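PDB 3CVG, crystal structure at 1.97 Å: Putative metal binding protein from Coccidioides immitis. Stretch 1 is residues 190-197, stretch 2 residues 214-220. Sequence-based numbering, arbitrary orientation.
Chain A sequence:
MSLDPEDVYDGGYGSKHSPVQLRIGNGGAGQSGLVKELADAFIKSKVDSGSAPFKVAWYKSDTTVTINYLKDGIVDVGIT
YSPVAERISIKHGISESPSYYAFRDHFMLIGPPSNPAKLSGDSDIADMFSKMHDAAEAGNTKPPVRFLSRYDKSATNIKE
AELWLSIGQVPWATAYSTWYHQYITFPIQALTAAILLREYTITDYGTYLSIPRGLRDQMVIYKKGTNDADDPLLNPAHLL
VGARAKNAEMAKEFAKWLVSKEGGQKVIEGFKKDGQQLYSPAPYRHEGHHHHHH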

ATOM      1  N   ALA A 190       1.597  -5.276 -13.226  1.00 19.00           N
ATOM      2  CA  ALA A 190       0.645  -4.228 -13.612  1.00 18.65           C
ATOM      3  C   ALA A 190       1.319  -2.920 -14.043  1.00 17.88           C
ATOM      4  O   ALA A 190       0.896  -2.291 -15.020  1.00 17.40           O
ATOM      5  N   LEU A 191       2.342  -2.490 -13.303  1.00 16.40           N
ATOM      6  CA  LEU A 191       3.045  -1.262 -13.660  1.00 17.90           C
ATOM      7  C   LEU A 191       3.798  -1.472 -14.979  1.00 18.52           C
ATOM      8  O   LEU A 191       3.794  -0.604 -15.849  1.00 18.17           O
ATOM      9  N   THR A 192       4.432  -2.632 -15.118  1.00 19.90           N
ATOM     10  CA  THR A 192       5.170  -2.959 -16.332  1.00 20.92           C
ATOM     11  C   THR A 192       4.225  -2.912 -17.538  1.00 21.01           C
ATOM     12  O   THR A 192       4.567  -2.376 -18.599  1.00 20.32           O
ATOM     13  N   ALA A 193       3.034  -3.473 -17.361  1.00 19.99           N
ATOM     14  CA  ALA A 193       2.037  -3.497 -18.426  1.00 21.48           C
ATOM     15  C   ALA A 193       1.575  -2.090 -18.793  1.00 19.32           C
ATOM     16  O   ALA A 193       1.448  -1.772 -19.972  1.00 20.76           O
ATOM     17  N   ALA A 194       1.321  -1.248 -17.789  1.00 20.23           N
ATOM     18  CA  ALA A 194       0.871   0.117 -18.042  1.00 18.62           C
ATOM     19  C   ALA A 194       1.897   0.879 -18.874  1.00 20.85           C
ATOM     20  O   ALA A 194       1.547   1.648 -19.777  1.00 18.91           O
ATOM     21  N   ILE A 195       3.165   0.674 -18.545  1.00 20.45           N
ATOM     22  CA  ILE A 195       4.250   1.346 -19.240  1.00 19.79           C
ATOM     23  C   ILE A 195       4.375   0.851 -20.675  1.00 18.43           C
ATOM     24  O   ILE A 195       4.461   1.656 -21.598  1.00 19.37           O
ATOM     25  N   LEU A 196       4.357  -0.465 -20.856  1.00 18.71           N
ATOM     26  CA  LEU A 196       4.472  -1.061 -22.187  1.00 21.11           C
ATOM     27  C   LEU A 196       3.294  -0.688 -23.078  1.00 20.99           C
ATOM     28  O   LEU A 196       3.449  -0.508 -24.282  1.00 18.85           O
ATOM     29  N   LEU A 197       2.115  -0.568 -22.477  1.00 20.31           N
ATOM     30  CA  LEU A 197       0.906  -0.250 -23.226  1.00 21.34           C
ATOM     31  C   LEU A 197       0.643   1.241 -23.356  1.00 21.00           C
ATOM     32  O   LEU A 197      -0.320   1.640 -24.003  1.00 21.06           O
ATOM     33  N   GLY A 214      15.361   1.178 -17.127  1.00 26.53           N
ATOM     34  CA  GLY A 214      14.981   1.444 -18.502  1.00 28.01           C
ATOM     35  C   GLY A 214      13.501   1.744 -18.670  1.00 27.89           C
ATOM     36  O   GLY A 214      13.135   2.655 -19.412  1.00 27.71           O
ATOM     37  N   LEU A 215      12.644   0.988 -17.986  1.00 27.66           N
ATOM     38  CA  LEU A 215      11.205   1.207 -18.085  1.00 27.31           C
ATOM     39  C   LEU A 215      10.782   2.540 -17.481  1.00 26.89           C
ATOM     40  O   LEU A 215       9.853   3.178 -17.970  1.00 25.72           O
ATOM     41  N   ARG A 216      11.464   2.958 -16.419  1.00 26.16           N
ATOM     42  CA  ARG A 216      11.127   4.214 -15.762  1.00 25.93           C
ATOM     43  C   ARG A 216      11.320   5.388 -16.710  1.00 26.40           C
ATOM     44  O   ARG A 216      10.735   6.450 -16.520  1.00 27.57           O
ATOM     45  N   ASP A 217      12.140   5.194 -17.737  1.00 28.42           N
ATOM     46  CA  ASP A 217      12.374   6.243 -18.721  1.00 29.13           C
ATOM     47  C   ASP A 217      11.263   6.264 -19.767  1.00 28.09           C
ATOM     48  O   ASP A 217      11.146   7.208 -20.544  1.00 27.86           O
ATOM     49  N   GLN A 218      10.447   5.217 -19.777  1.00 27.72           N
ATOM     50  CA  GLN A 218       9.338   5.106 -20.721  1.00 26.89           C
ATOM     51  C   GLN A 218       8.032   5.549 -20.058  1.00 25.71           C
ATOM     52  O   GLN A 218       6.934   5.315 -20.575  1.00 24.58           O
HETATM   53  N   MSE A 219       8.161   6.200 -18.907  1.00 24.60           N
HETATM   54  CA  MSE A 219       7.006   6.690 -18.168  1.00 23.37           C
HETATM   55  C   MSE A 219       7.338   7.992 -17.446  1.00 24.60           C
HETATM   56  O   MSE A 219       8.509   8.344 -17.280  1.00 25.54           O
ATOM     57  N   VAL A 220       6.298   8.695 -17.016  1.00 23.03           N
ATOM     58  CA  VAL A 220       6.435   9.961 -16.314  1.00 23.66           C
ATOM     59  C   VAL A 220       5.618   9.939 -15.024  1.00 23.31           C
ATOM     60  O   VAL A 220       4.510   9.412 -15.002  1.00 21.82           O
TER

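A helix often meets a neighbouring segment through one well-placed branched side chain, with water completing the polar part of the contact. The two stretches of this putative metal binding protein illustrate the principle. No direct hydrogen bond links them, and the 306 Å² they bury, both sides summed, is held mainly by apolar packing around Ile195, Leu215 and Met219.

Ile195, in the helix of stretch 1, gives the largest share, 99 Å². Its CA-to-CB bond points toward stretch 2, at the place where the two backbones are in nearest register, its CA lying 6.1 Å from the CA of Met219. With chi1 in m and chi2 in t, the side chain reaches stretch 2 with both of its methyls. CG2 of Ile195 rests 3.7 Å from CB of Gln218, 3.7 Å from the carbonyl O of Leu215 and 3.9 Å from CD2 of Leu215. That carbonyl is already engaged within its own stretch, accepting a hydrogen bond from N of Gln218, with O of Leu215 and N of Gln218 2.8 Å apart, so the methyl lies beside a carbonyl that is already hydrogen-bonded. The other methyl, CD1 of Ile195, reaches SE of Met219 at 3.7 Å.

Leu215 covers the next largest area, 73 Å², and also points toward its partner. Its m, t rotamer spreads the two methyls along the helix: CD1 of Leu215 lies 3.8 Å from CG2 of Thr192, while CD2 of Leu215 approaches CD2 of Leu196 at 4.3 Å as well as Ile195. The CA-to-CB bonds of Thr192 and Leu196 both point sideways to stretch 2, but the end of Leu196 comes nearer; Leu196 is in m, t. Thr192, in m, offers its methyl here, and its OG1 is hydrogen-bonded just outside the stretches.

Met219, present as selenomethionine, starts toward the helix, yet its end leads away. Chi1 is p, chi2 lies between wells at 144° and chi3 is m. Its selenium still meets Leu191, whose t, p rotamer brings CD1 to 4.5 Å from SE of Met219.

Polar contact is left to two waters. Both donate to the carbonyl of Ile195, O of Ile195 lying 2.7 Å from the O atom of water 1 and 2.8 Å from that of water 2. Water 1 also donates to the backbone O of Gln218, 2.9 Å from its own O atom; water 2 donates to the side-chain OE1 of Gln218, 3.3 Å from its O atom. Gln218 thus adds to the apolar contact through CB and to the solvent bridge through its oxygens.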

ATOM      1  CB  ALA A 190      -0.344  -3.962 -12.458  1.00 18.66           C
ATOM      2  CB  LEU A 191       4.031  -0.841 -12.549  1.00 17.80           C
ATOM      3  CG  LEU A 191       4.901   0.396 -12.820  1.00 16.80           C
ATOM      4  CD1 LEU A 191       4.038   1.570 -13.286  1.00 14.75           C
ATOM      5  CD2 LEU A 191       5.674   0.771 -11.549  1.00 17.00           C
ATOM      6  CB  THR A 192       5.801  -4.367 -16.231  1.00 21.41           C
ATOM      7  OG1 THR A 192       6.756  -4.385 -15.160  1.00 19.12           O
ATOM      8  CG2 THR A 192       6.498  -4.738 -17.536  1.00 21.30           C
ATOM      9  CB  ALA A 193       0.833  -4.340 -18.001  1.00 17.98           C
ATOM     10  CB  ALA A 194       0.638   0.855 -16.729  1.00 18.03           C
ATOM     11  CB  ILE A 195       5.574   1.141 -18.480  1.00 19.04           C
ATOM     12  CG1 ILE A 195       5.498   1.875 -17.141  1.00 19.40           C
ATOM     13  CG2 ILE A 195       6.756   1.671 -19.294  1.00 18.55           C
ATOM     14  CD1 ILE A 195       6.563   1.425 -16.145  1.00 19.68           C
ATOM     15  CB  LEU A 196       4.544  -2.588 -22.093  1.00 21.82           C
ATOM     16  CG  LEU A 196       5.795  -3.233 -21.488  1.00 24.51           C
ATOM     17  CD1 LEU A 196       5.647  -4.749 -21.470  1.00 25.90           C
ATOM     18  CD2 LEU A 196       7.011  -2.836 -22.301  1.00 26.64           C
ATOM     19  CB  LEU A 197      -0.299  -0.901 -22.548  1.00 19.77           C
ATOM     20  CG  LEU A 197      -0.276  -2.422 -22.428  1.00 21.07           C
ATOM     21  CD1 LEU A 197      -1.260  -2.842 -21.352  1.00 17.93           C
ATOM     22  CD2 LEU A 197      -0.611  -3.066 -23.777  1.00 20.80           C
ATOM     23  CB  LEU A 215      10.425   0.076 -17.403  1.00 26.71           C
ATOM     24  CG  LEU A 215      10.231  -1.221 -18.193  1.00 29.64           C
ATOM     25  CD1 LEU A 215       9.260  -2.130 -17.456  1.00 25.69           C
ATOM     26  CD2 LEU A 215       9.687  -0.891 -19.583  1.00 28.51           C
ATOM     27  CB  ARG A 216      11.975   4.407 -14.500  1.00 24.41           C
ATOM     28  CG  ARG A 216      11.814   3.293 -13.485  1.00 24.73           C
ATOM     29  CD  ARG A 216      12.727   3.511 -12.281  1.00 23.08           C
ATOM     30  NE  ARG A 216      13.091   2.241 -11.661  1.00 25.11           N
ATOM     31  CZ  ARG A 216      13.794   2.134 -10.538  1.00 23.79           C
ATOM     32  NH1 ARG A 216      14.210   3.227  -9.908  1.00 24.72           N
ATOM     33  NH2 ARG A 216      14.079   0.937 -10.047  1.00 24.30           N
ATOM     34  CB  ASP A 217      13.723   6.031 -19.407  1.00 33.95           C
ATOM     35  CG  ASP A 217      14.880   6.521 -18.570  1.00 35.97           C
ATOM     36  OD1 ASP A 217      14.941   7.739 -18.298  1.00 41.33           O
ATOM     37  OD2 ASP A 217      15.730   5.693 -18.184  1.00 41.45           O
ATOM     38  CB  GLN A 218       9.237   3.658 -21.215  1.00 27.07           C
ATOM     39  CG  GLN A 218      10.429   3.238 -22.082  1.00 28.30           C
ATOM     40  CD  GLN A 218      10.489   1.743 -22.326  1.00 31.35           C
ATOM     41  OE1 GLN A 218       9.485   1.118 -22.672  1.00 35.07           O
ATOM     42  NE2 GLN A 218      11.673   1.162 -22.162  1.00 33.17           N
HETATM   43  CB  MSE A 219       6.520   5.643 -17.151  1.00 22.88           C
HETATM   44  CG  MSE A 219       7.612   5.085 -16.240  1.00 19.71           C
HETATM   45 SE   MSE A 219       6.958   4.734 -14.428  1.00 30.16          SE
HETATM   46  CE  MSE A 219       7.042   6.545 -13.788  1.00 14.35           C
ATOM     47  CB  VAL A 220       5.918  11.140 -17.191  1.00 24.19           C
ATOM     48  CG1 VAL A 220       5.812  12.401 -16.360  1.00 23.36           C
ATOM     49  CG2 VAL A 220       6.852  11.360 -18.390  1.00 22.64           C
TER
HETATM   50  O   HOH W   1       4.281   4.356 -21.324  1.00 24.59           O
HETATM   51  O   HOH W   2       6.470   2.146 -23.445  1.00 25.24           O